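Spherulin-4 (PDB 5C5G) is a glycoside hydrolase with a (beta/alpha) barrel that binds N-acetyl-D-galactosamine and probably acts, like its Aspergillus fumigatus counterpart, in making galactosaminogalactan. Local coordinates at residues Val16-Gly21 and Gly56-Glu61; Asp28-His33 and Tyr68-Leu73; Gly75-Thr80 and Arg111-Asp116; Glu172-Thr177 and Val201-Pro206. All blocks are in the same frame, centred on the assembly; numbering follows the deposited sequence.

Interaction 1: residues Val16-Gly21 and Gly56-Glu61; sequences VYPAPG and GNYTRE
Pro18 lies across the ring of Tyr58 where the loop after the first strand of the (beta/alpha)8 barrel packs on the first turns of helix 56-66. Pro18 is the centre of an inverse gamma turn. Its CB meets Glu61 CG at 3.7 Å; its CG sits over the middle of the Tyr58 ring, 3.4 Å from the centroid, a CH-pi contact; its CD closes on Tyr58 CZ at 3.3 Å and also covers the rim of one face of the Tyr17 ring. Tyr17 has CG anti to its backbone N (chi1 -177°), and the far end of its ring, CE2, CZ and OH, lies beside Asn57. Asn57 ND2 donates to Tyr17 OH at 2.9 Å, nearly straight at 167° and in the amide plane, while ring and amide stand 86° apart; Tyr17 OH is also bonded to Asp55. The other end of the amide, Asn57 OD1, takes both NH1 and NH2 of Arg60, which arrive from opposite faces of its plane. Arg60 NE and NH2 in turn share Glu61 OE2 side-on in a salt bridge, and Lys64 holds Glu61 OE1. A water joins the segments again, accepting from Gly21 N at 2.8 Å and donating to Glu61 OE2 at 2.7 Å.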
# COMPACT_ATOMS: atom_id res chain seq x y z
N VAL A 16 -2.50 -9.55 7.31
CA VAL A 16 -2.24 -10.48 8.39
C VAL A 16 -3.29 -10.24 9.45
O VAL A 16 -3.46 -9.12 9.89
CB VAL A 16 -0.86 -10.16 9.01
CG1 VAL A 16 -0.54 -11.09 10.14
CG2 VAL A 16 0.24 -10.21 7.94
N TYR A 17 -3.98 -11.28 9.89
CA TYR A 17 -4.96 -11.08 10.94
C TYR A 17 -4.25 -10.70 12.26
O TYR A 17 -3.29 -11.36 12.64
CB TYR A 17 -5.83 -12.32 11.14
CG TYR A 17 -6.88 -12.08 12.18
CD1 TYR A 17 -8.03 -11.38 11.86
CD2 TYR A 17 -6.71 -12.50 13.49
CE1 TYR A 17 -8.98 -11.10 12.81
CE2 TYR A 17 -7.66 -12.24 14.45
CZ TYR A 17 -8.80 -11.54 14.10
OH TYR A 17 -9.75 -11.26 15.04
N PRO A 18 -4.72 -9.65 12.95
CA PRO A 18 -4.00 -9.11 14.13
C PRO A 18 -4.20 -9.90 15.43
O PRO A 18 -4.52 -9.32 16.47
CB PRO A 18 -4.56 -7.69 14.25
CG PRO A 18 -5.92 -7.79 13.66
CD PRO A 18 -5.81 -8.75 12.53
N ALA A 19 -3.98 -11.20 15.37
CA ALA A 19 -3.88 -11.99 16.58
C ALA A 19 -2.74 -11.42 17.42
O ALA A 19 -1.83 -10.80 16.88
CB ALA A 19 -3.62 -13.42 16.24
N PRO A 20 -2.79 -11.61 18.74
CA PRO A 20 -1.67 -11.13 19.56
C PRO A 20 -0.32 -11.59 19.00
O PRO A 20 -0.14 -12.77 18.71
CB PRO A 20 -1.96 -11.74 20.94
CG PRO A 20 -3.46 -11.82 20.96
CD PRO A 20 -3.85 -12.20 19.57
N GLY A 21 0.59 -10.64 18.83
CA GLY A 21 1.92 -10.93 18.32
C GLY A 21 2.05 -10.96 16.81
O GLY A 21 3.17 -10.88 16.29
N GLY A 56 -12.09 -6.77 18.07
CA GLY A 56 -11.29 -6.33 19.21
C GLY A 56 -9.80 -6.48 19.00
O GLY A 56 -9.01 -5.79 19.63
N ASN A 57 -9.41 -7.42 18.15
CA ASN A 57 -8.01 -7.55 17.80
C ASN A 57 -7.56 -6.35 16.98
O ASN A 57 -6.50 -5.77 17.25
CB ASN A 57 -7.75 -8.85 17.05
CG ASN A 57 -7.74 -10.06 17.97
OD1 ASN A 57 -7.07 -10.07 19.01
ND2 ASN A 57 -8.48 -11.10 17.60
N TYR A 58 -8.35 -5.95 15.98
CA TYR A 58 -8.03 -4.76 15.21
C TYR A 58 -8.05 -3.51 16.08
O TYR A 58 -7.18 -2.65 15.94
CB TYR A 58 -9.01 -4.60 14.03
CG TYR A 58 -8.59 -5.40 12.81
CD1 TYR A 58 -7.59 -4.93 11.98
CD2 TYR A 58 -9.17 -6.62 12.50
CE1 TYR A 58 -7.18 -5.63 10.89
CE2 TYR A 58 -8.73 -7.35 11.39
CZ TYR A 58 -7.74 -6.82 10.59
OH TYR A 58 -7.28 -7.50 9.48
N THR A 59 -9.02 -3.41 16.98
CA THR A 59 -9.11 -2.18 17.77
C THR A 59 -7.95 -2.07 18.76
O THR A 59 -7.59 -0.96 19.16
CB THR A 59 -10.45 -2.01 18.48
OG1 THR A 59 -10.64 -3.09 19.37
CG2 THR A 59 -11.58 -1.97 17.47
N ARG A 60 -7.38 -3.20 19.15
CA ARG A 60 -6.18 -3.19 19.99
C ARG A 60 -4.92 -2.85 19.18
O ARG A 60 -4.09 -2.04 19.61
CB ARG A 60 -5.98 -4.55 20.67
CG ARG A 60 -4.78 -4.61 21.63
CD ARG A 60 -4.54 -6.02 22.16
NE ARG A 60 -4.16 -6.93 21.08
CZ ARG A 60 -4.93 -7.87 20.55
NH1 ARG A 60 -6.15 -8.11 21.02
NH2 ARG A 60 -4.48 -8.60 19.53
N GLU A 61 -4.76 -3.48 18.02
CA GLU A 61 -3.49 -3.43 17.30
C GLU A 61 -3.32 -2.20 16.41
O GLU A 61 -2.21 -1.69 16.25
CB GLU A 61 -3.29 -4.71 16.48
CG GLU A 61 -3.26 -5.99 17.31
CD GLU A 61 -2.06 -6.11 18.23
OE1 GLU A 61 -1.06 -5.39 18.03
OE2 GLU A 61 -2.13 -6.94 19.16
O HOH W 1 0.33 -7.98 19.66

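Interaction 2: residues Asp28-His33 and Tyr68-Leu73; sequences DVISKH and YENVRL
Ile30 of helix 24-32 drives its two branches into the turn that leads into strand 71-78, and here the packing is closest. Its CG2, anti to the backbone N, lies over one face of the Tyr68 ring, 3.5 Å from Tyr68 CG and 28° off the normal through the centroid: a CH-pi contact shifted toward the CB end of the ring. The other branch ends in CD1, which presses on Val71 CG2 at 3.5 Å, tighter than usual for two methyl groups; these side chains cross at about a right angle. Leu65 and Phe38 also pack on Ile30 from helix 56-66 and strand 38-42. The outer side is looser and more polar. Ser31 CB comes no nearer than 4.3 Å to Tyr68 OH, a hydroxyl whose hydrogen bond is to Glu27. Asn70 reaches for the C-terminal end of the helix: its ND2 makes a long, weak bond to Ile30 O at 3.4 Å, though nearly straight at 168°, and stands 3.2 Å from His33 O, while Val36 O is its stronger partner. Asn70 OD1 touches Ile30 CG2 at 3.5 Å. A type I turn from Tyr68 to Val71, closed by Val71 N to Tyr68 O, brings Tyr68, Asn70 and Val71 onto Ile30. Helix 24-32 thus packs against the turn before the third strand and that strand's first residue, the helix-on-strand layering of the outer shell of a (beta/alpha)8 barrel.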
# COMPACT_ATOMS: atom_id res chain seq x y z
N ASP A 28 8.48 -4.30 14.77
CA ASP A 28 9.91 -4.37 15.03
C ASP A 28 10.72 -3.56 14.01
O ASP A 28 11.63 -2.83 14.40
CB ASP A 28 10.39 -5.82 15.06
CG ASP A 28 9.94 -6.56 16.33
OD1 ASP A 28 9.50 -5.92 17.30
OD2 ASP A 28 10.06 -7.80 16.35
N VAL A 29 10.39 -3.66 12.73
CA VAL A 29 11.15 -2.89 11.74
C VAL A 29 10.76 -1.41 11.75
O VAL A 29 11.62 -0.56 11.48
CB VAL A 29 11.05 -3.49 10.31
CG1 VAL A 29 11.59 -4.90 10.29
CG2 VAL A 29 9.62 -3.44 9.78
N ILE A 30 9.52 -1.09 12.08
CA ILE A 30 9.12 0.31 12.19
C ILE A 30 9.95 0.98 13.29
O ILE A 30 10.42 2.11 13.13
CB ILE A 30 7.62 0.45 12.51
CG1 ILE A 30 6.79 0.04 11.30
CG2 ILE A 30 7.28 1.88 12.95
CD1 ILE A 30 5.32 -0.21 11.64
N SER A 31 10.09 0.29 14.42
CA SER A 31 10.83 0.80 15.56
C SER A 31 12.33 0.86 15.28
O SER A 31 13.02 1.80 15.69
CB SER A 31 10.56 -0.09 16.78
OG SER A 31 11.29 0.38 17.90
N LYS A 32 12.85 -0.13 14.57
CA LYS A 32 14.28 -0.19 14.27
C LYS A 32 14.69 0.88 13.27
O LYS A 32 15.83 1.34 13.28
CB LYS A 32 14.64 -1.57 13.72
CG LYS A 32 16.09 -1.74 13.33
CD LYS A 32 16.38 -3.11 12.76
CE LYS A 32 17.82 -3.21 12.30
NZ LYS A 32 18.07 -4.45 11.51
N HIS A 33 13.77 1.27 12.39
CA HIS A 33 14.08 2.19 11.29
C HIS A 33 13.15 3.40 11.29
O HIS A 33 12.30 3.56 10.41
CB HIS A 33 13.94 1.48 9.95
CG HIS A 33 14.82 0.28 9.80
ND1 HIS A 33 16.18 0.37 9.62
CD2 HIS A 33 14.52 -1.04 9.78
CE1 HIS A 33 16.68 -0.85 9.50
NE2 HIS A 33 15.69 -1.72 9.58
N TYR A 68 3.12 5.40 15.72
CA TYR A 68 4.44 5.68 15.15
C TYR A 68 4.34 6.74 14.07
O TYR A 68 3.55 6.62 13.14
CB TYR A 68 5.03 4.40 14.54
CG TYR A 68 5.46 3.39 15.56
CD1 TYR A 68 6.73 3.43 16.11
CD2 TYR A 68 4.60 2.39 15.97
CE1 TYR A 68 7.13 2.50 17.05
CE2 TYR A 68 4.99 1.46 16.91
CZ TYR A 68 6.26 1.52 17.45
OH TYR A 68 6.66 0.59 18.39
N GLU A 69 5.17 7.76 14.18
CA GLU A 69 5.10 8.90 13.29
C GLU A 69 5.50 8.57 11.86
O GLU A 69 5.12 9.27 10.93
CB GLU A 69 5.97 10.04 13.81
N ASN A 70 6.28 7.50 11.69
CA ASN A 70 6.73 7.08 10.35
C ASN A 70 5.82 6.06 9.70
O ASN A 70 6.19 5.46 8.69
CB ASN A 70 8.18 6.57 10.38
CG ASN A 70 8.39 5.39 11.32
OD1 ASN A 70 7.76 5.30 12.37
ND2 ASN A 70 9.32 4.51 10.97
N VAL A 71 4.63 5.87 10.26
CA VAL A 71 3.63 4.99 9.69
C VAL A 71 2.47 5.82 9.15
O VAL A 71 2.00 6.75 9.82
CB VAL A 71 3.07 4.04 10.77
CG1 VAL A 71 1.79 3.31 10.31
CG2 VAL A 71 4.14 3.05 11.19
N ARG A 72 2.01 5.45 7.97
CA ARG A 72 0.77 5.99 7.42
C ARG A 72 -0.16 4.85 7.11
O ARG A 72 0.04 4.11 6.14
CB ARG A 72 1.05 6.80 6.15
CG ARG A 72 1.85 8.07 6.38
CD ARG A 72 1.10 9.07 7.26
NE ARG A 72 1.88 10.29 7.49
CZ ARG A 72 2.75 10.44 8.49
NH1 ARG A 72 3.42 11.58 8.61
NH2 ARG A 72 2.94 9.47 9.37
N LEU A 73 -1.17 4.68 7.96
CA LEU A 73 -2.16 3.64 7.77
C LEU A 73 -3.18 4.08 6.73
O LEU A 73 -3.61 5.23 6.71
CB LEU A 73 -2.92 3.37 9.07
CG LEU A 73 -2.10 2.76 10.18
CD1 LEU A 73 -2.91 2.70 11.45
CD2 LEU A 73 -1.62 1.38 9.85

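Interaction 3: residues Gly75-Thr80 and Arg111-Asp116; sequences GYVATT and RGIFFD
Tyr76 and Asp116 join their side chains across two adjacent parallel strands of the barrel. The side-chain bond runs from Tyr76 OH to Asp116 OD2 at 2.6 Å, short and to the anti lone pair, with OD2 at the edge of the Tyr76 ring and the carboxylate turned 69° from it. Each residue has CG anti to its backbone N (chi1 177° in Tyr76). Both bind N-acetyl-D-galactosamine; Asp116 OD1 has a weak bond from Asn152. The backbone bonds alternate as parallel pairing requires: Gly75 N to Gly112 O, Phe114 N to Gly75 O, Val77 N to Phe114 O at 2.8 Å, and Asp116 N to Val77 O. Beyond the strand, Thr79 N adds a bond to Asp116 O at 3.1 Å. Apolar contacts divide between the faces. Beside Tyr76, Phe114 brings CD2 to Tyr76 CD2 at 3.7 Å, the rings oblique. On the other face, Val77 CG2 meets Ile113 CG2 at 3.6 Å, Ile113 CG2 lies over the centre of the Phe115 ring, and Phe115 CD1 touches Thr79 CG2 at 3.8 Å. The strands stay paired while their axes cross at 34°. Helix 86-103, which links them as a beta-alpha-beta unit, and helix 124-139 cover the Val77, Ile113 and Phe115 face, while strands 38-42 and 148-152 flank the pair.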
# COMPACT_ATOMS: atom_id res chain seq x y z
N GLY A 75 -6.94 2.65 4.90
CA GLY A 75 -8.02 1.68 4.89
C GLY A 75 -8.26 1.08 3.51
O GLY A 75 -8.42 1.84 2.54
N TYR A 76 -8.32 -0.24 3.41
CA TYR A 76 -8.62 -0.93 2.16
C TYR A 76 -10.08 -0.75 1.77
O TYR A 76 -10.97 -1.03 2.58
CB TYR A 76 -8.31 -2.42 2.34
CG TYR A 76 -8.64 -3.30 1.15
CD1 TYR A 76 -9.95 -3.64 0.85
CD2 TYR A 76 -7.62 -3.84 0.38
CE1 TYR A 76 -10.24 -4.45 -0.22
CE2 TYR A 76 -7.91 -4.66 -0.70
CZ TYR A 76 -9.22 -4.95 -1.00
OH TYR A 76 -9.53 -5.76 -2.07
N VAL A 77 -10.32 -0.34 0.52
CA VAL A 77 -11.68 -0.25 -0.02
C VAL A 77 -11.67 -0.83 -1.43
O VAL A 77 -10.88 -0.40 -2.28
CB VAL A 77 -12.19 1.20 -0.06
CG1 VAL A 77 -13.58 1.27 -0.70
CG2 VAL A 77 -12.23 1.80 1.34
N ALA A 78 -12.55 -1.78 -1.70
CA ALA A 78 -12.64 -2.37 -3.03
C ALA A 78 -13.47 -1.51 -3.97
O ALA A 78 -14.47 -0.93 -3.56
CB ALA A 78 -13.26 -3.76 -2.94
N THR A 79 -13.08 -1.45 -5.25
CA THR A 79 -13.88 -0.75 -6.25
C THR A 79 -14.38 -1.64 -7.38
O THR A 79 -15.14 -1.18 -8.21
CB THR A 79 -13.15 0.45 -6.88
OG1 THR A 79 -12.17 -0.02 -7.82
CG2 THR A 79 -12.49 1.32 -5.84
N THR A 80 -13.93 -2.90 -7.43
CA THR A 80 -14.36 -3.83 -8.48
C THR A 80 -14.24 -3.22 -9.88
O THR A 80 -15.18 -3.24 -10.68
CB THR A 80 -15.81 -4.33 -8.26
OG1 THR A 80 -16.06 -4.47 -6.86
CG2 THR A 80 -16.02 -5.68 -8.96
N ARG A 111 -5.13 7.28 7.78
CA ARG A 111 -4.74 8.56 7.21
C ARG A 111 -4.98 8.63 5.70
O ARG A 111 -4.44 9.50 5.02
CB ARG A 111 -3.27 8.83 7.54
CG ARG A 111 -3.04 8.99 9.04
CD ARG A 111 -1.58 8.93 9.45
NE ARG A 111 -0.92 10.22 9.26
CZ ARG A 111 -0.18 10.84 10.17
NH1 ARG A 111 0.36 12.01 9.86
NH2 ARG A 111 0.04 10.32 11.37
N GLY A 112 -5.83 7.74 5.21
CA GLY A 112 -6.15 7.70 3.81
C GLY A 112 -6.76 6.37 3.46
O GLY A 112 -7.07 5.55 4.32
N ILE A 113 -6.94 6.16 2.16
CA ILE A 113 -7.64 5.02 1.61
C ILE A 113 -6.83 4.41 0.48
O ILE A 113 -6.26 5.11 -0.37
CB ILE A 113 -9.03 5.43 1.08
CG1 ILE A 113 -9.91 6.00 2.21
CG2 ILE A 113 -9.72 4.27 0.39
CD1 ILE A 113 -10.28 5.03 3.32
N PHE A 114 -6.81 3.08 0.49
CA PHE A 114 -6.24 2.24 -0.56
C PHE A 114 -7.39 1.64 -1.34
O PHE A 114 -8.13 0.82 -0.81
CB PHE A 114 -5.41 1.14 0.10
CG PHE A 114 -4.86 0.11 -0.85
CD1 PHE A 114 -3.68 0.31 -1.52
CD2 PHE A 114 -5.52 -1.11 -1.04
CE1 PHE A 114 -3.16 -0.67 -2.37
CE2 PHE A 114 -5.00 -2.08 -1.87
CZ PHE A 114 -3.83 -1.86 -2.53
N PHE A 115 -7.56 2.07 -2.59
CA PHE A 115 -8.64 1.59 -3.46
C PHE A 115 -8.13 0.43 -4.29
O PHE A 115 -7.29 0.61 -5.18
CB PHE A 115 -9.12 2.71 -4.38
CG PHE A 115 -9.85 3.81 -3.66
CD1 PHE A 115 -11.13 3.59 -3.16
CD2 PHE A 115 -9.29 5.06 -3.51
CE1 PHE A 115 -11.83 4.60 -2.52
CE2 PHE A 115 -9.98 6.08 -2.86
CZ PHE A 115 -11.26 5.85 -2.36
N ASP A 116 -8.64 -0.76 -4.02
CA ASP A 116 -8.23 -1.94 -4.76
C ASP A 116 -9.04 -2.09 -6.03
O ASP A 116 -10.17 -1.62 -6.15
CB ASP A 116 -8.36 -3.19 -3.89
CG ASP A 116 -7.47 -4.32 -4.33
OD1 ASP A 116 -6.52 -4.10 -5.13
OD2 ASP A 116 -7.71 -5.46 -3.90

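Interaction 4: residues Glu172-Thr177 and Val201-Pro206; sequences EATYAT and VIHSVP
His203 O receives Tyr175 N at 2.9 Å, the N-H bent at 139°, where the end of strand 198-203 meets the first turn of helix 175-180. Two further bonds precede it: Ala173 N to Val201 O at 3.2 Å and His203 N to Ala173 O at 3.1 Å. Ala173 O also sits over the centre of the imidazole, 3.6 Å above its plane. His203 has chi1 55°, which sets CG between the backbone N and the carbonyl carbon; the ring lies over Ala173 C and O. Both ring nitrogens are engaged: ND1 with Ser204 OG at 2.8 Å, either atom able to donate, and NE2 with a water that donates to Glu172 O. Tyr237 stacks on the same ring. Thr174 brings CG2 to His203 CE1 at 3.6 Å, while its OG1 accepts from Thr177 N and caps the helix as its N-cap. A second water accepts from Ala176 N and donates to Ser204 O. Tyr175 makes the apolar part: its CD2 meets Pro206 CD at 3.4 Å, the side chains crossing at about a right angle, and its CB packs on Ile202 CG2 and Val205 CG2. At the other end, Glu172 runs beside Val201, CG on CG1, and its carboxylate is held by Tyr238 and Asn152. Strands 167-172 and 198-203 end here, at the C-terminal rim where (beta/alpha)8 barrels place their substrate pocket, and Glu172 binds N-acetyl-D-galactosamine.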
# COMPACT_ATOMS: atom_id res chain seq x y z
N GLU A 172 2.09 -5.62 -9.70
CA GLU A 172 1.71 -6.47 -8.58
C GLU A 172 1.74 -7.90 -9.10
O GLU A 172 0.73 -8.39 -9.62
CB GLU A 172 0.33 -6.11 -8.02
CG GLU A 172 0.00 -6.91 -6.75
CD GLU A 172 -1.46 -7.10 -6.45
OE1 GLU A 172 -2.31 -6.41 -7.01
OE2 GLU A 172 -1.74 -8.00 -5.62
N ALA A 173 2.87 -8.57 -8.96
CA ALA A 173 3.02 -9.87 -9.59
C ALA A 173 4.25 -10.56 -9.06
O ALA A 173 4.95 -10.05 -8.20
CB ALA A 173 3.10 -9.71 -11.11
N THR A 174 4.53 -11.74 -9.59
CA THR A 174 5.69 -12.49 -9.16
C THR A 174 6.99 -11.87 -9.69
O THR A 174 7.02 -11.16 -10.68
CB THR A 174 5.66 -13.94 -9.69
OG1 THR A 174 5.73 -13.89 -11.12
CG2 THR A 174 4.42 -14.68 -9.24
N TYR A 175 8.07 -12.23 -9.02
CA TYR A 175 9.40 -11.90 -9.50
C TYR A 175 9.63 -12.43 -10.92
O TYR A 175 10.24 -11.74 -11.75
CB TYR A 175 10.43 -12.48 -8.53
CG TYR A 175 11.85 -12.25 -8.94
CD1 TYR A 175 12.49 -11.05 -8.69
CD2 TYR A 175 12.58 -13.25 -9.59
CE1 TYR A 175 13.80 -10.84 -9.07
CE2 TYR A 175 13.89 -13.05 -9.96
CZ TYR A 175 14.49 -11.84 -9.71
OH TYR A 175 15.80 -11.68 -10.10
N ALA A 176 9.16 -13.64 -11.20
CA ALA A 176 9.31 -14.20 -12.55
C ALA A 176 8.68 -13.28 -13.60
O ALA A 176 9.27 -13.01 -14.64
CB ALA A 176 8.71 -15.58 -12.63
N THR A 177 7.49 -12.76 -13.30
CA THR A 177 6.83 -11.84 -14.22
C THR A 177 7.60 -10.52 -14.34
O THR A 177 7.74 -9.98 -15.44
CB THR A 177 5.41 -11.60 -13.75
OG1 THR A 177 4.69 -12.82 -13.90
CG2 THR A 177 4.72 -10.52 -14.57
N VAL A 201 4.85 -3.90 -6.23
CA VAL A 201 4.67 -5.04 -5.35
C VAL A 201 5.19 -6.28 -6.06
O VAL A 201 4.63 -6.69 -7.09
CB VAL A 201 3.19 -5.21 -5.00
CG1 VAL A 201 2.95 -6.51 -4.24
CG2 VAL A 201 2.69 -4.04 -4.16
N ILE A 202 6.23 -6.88 -5.51
CA ILE A 202 6.87 -8.04 -6.11
C ILE A 202 6.88 -9.15 -5.08
O ILE A 202 7.57 -9.04 -4.07
CB ILE A 202 8.31 -7.76 -6.57
CG1 ILE A 202 8.36 -6.53 -7.48
CG2 ILE A 202 8.90 -8.97 -7.28
CD1 ILE A 202 9.78 -6.02 -7.73
N HIS A 203 6.13 -10.21 -5.33
CA HIS A 203 6.10 -11.35 -4.43
C HIS A 203 6.75 -12.55 -5.11
O HIS A 203 7.20 -12.47 -6.25
CB HIS A 203 4.67 -11.63 -3.97
CG HIS A 203 3.68 -11.83 -5.07
ND1 HIS A 203 3.68 -12.93 -5.90
CD2 HIS A 203 2.63 -11.06 -5.45
CE1 HIS A 203 2.68 -12.83 -6.75
NE2 HIS A 203 2.03 -11.70 -6.50
N SER A 204 6.81 -13.67 -4.39
CA SER A 204 7.31 -14.91 -4.96
C SER A 204 8.75 -14.77 -5.43
O SER A 204 9.17 -15.43 -6.39
CB SER A 204 6.40 -15.38 -6.11
OG SER A 204 5.03 -15.36 -5.69
N VAL A 205 9.52 -13.95 -4.74
CA VAL A 205 10.95 -13.85 -5.07
C VAL A 205 11.65 -15.14 -4.62
O VAL A 205 11.50 -15.57 -3.48
CB VAL A 205 11.58 -12.65 -4.37
CG1 VAL A 205 13.04 -12.53 -4.74
CG2 VAL A 205 10.85 -11.37 -4.75
N PRO A 206 12.43 -15.78 -5.52
CA PRO A 206 13.15 -16.98 -5.13
C PRO A 206 14.09 -16.69 -3.97
O PRO A 206 14.67 -15.62 -3.89
CB PRO A 206 13.97 -17.33 -6.38
CG PRO A 206 13.27 -16.68 -7.50
CD PRO A 206 12.63 -15.45 -6.95
O HOH W 2 -0.16 -10.87 -8.12
O HOH W 3 8.68 -15.74 -9.09

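All four contacts belong to one closed parallel barrel. Interactions 2 and 3 share strand 71-78 and touch directly: Leu73 O lies 2.8 Å from Arg111 N, a probable hydrogen bond, although the centres of the two interactions are about 21 Å apart. Interaction 1 bears on the helix that precedes this strand, its centre about 17 Å from that of interaction 2. Interactions 3 and 4 come within about 5 Å at their nearest atoms, because Asp116 and Glu172 face the same sugar site; Asn152 bonds to both, weakly to Asp116. The side chain of Tyr15, another residue of that site, is about 6 Å from that of Val16 in interaction 1, whereas interaction 2 lies away from the site.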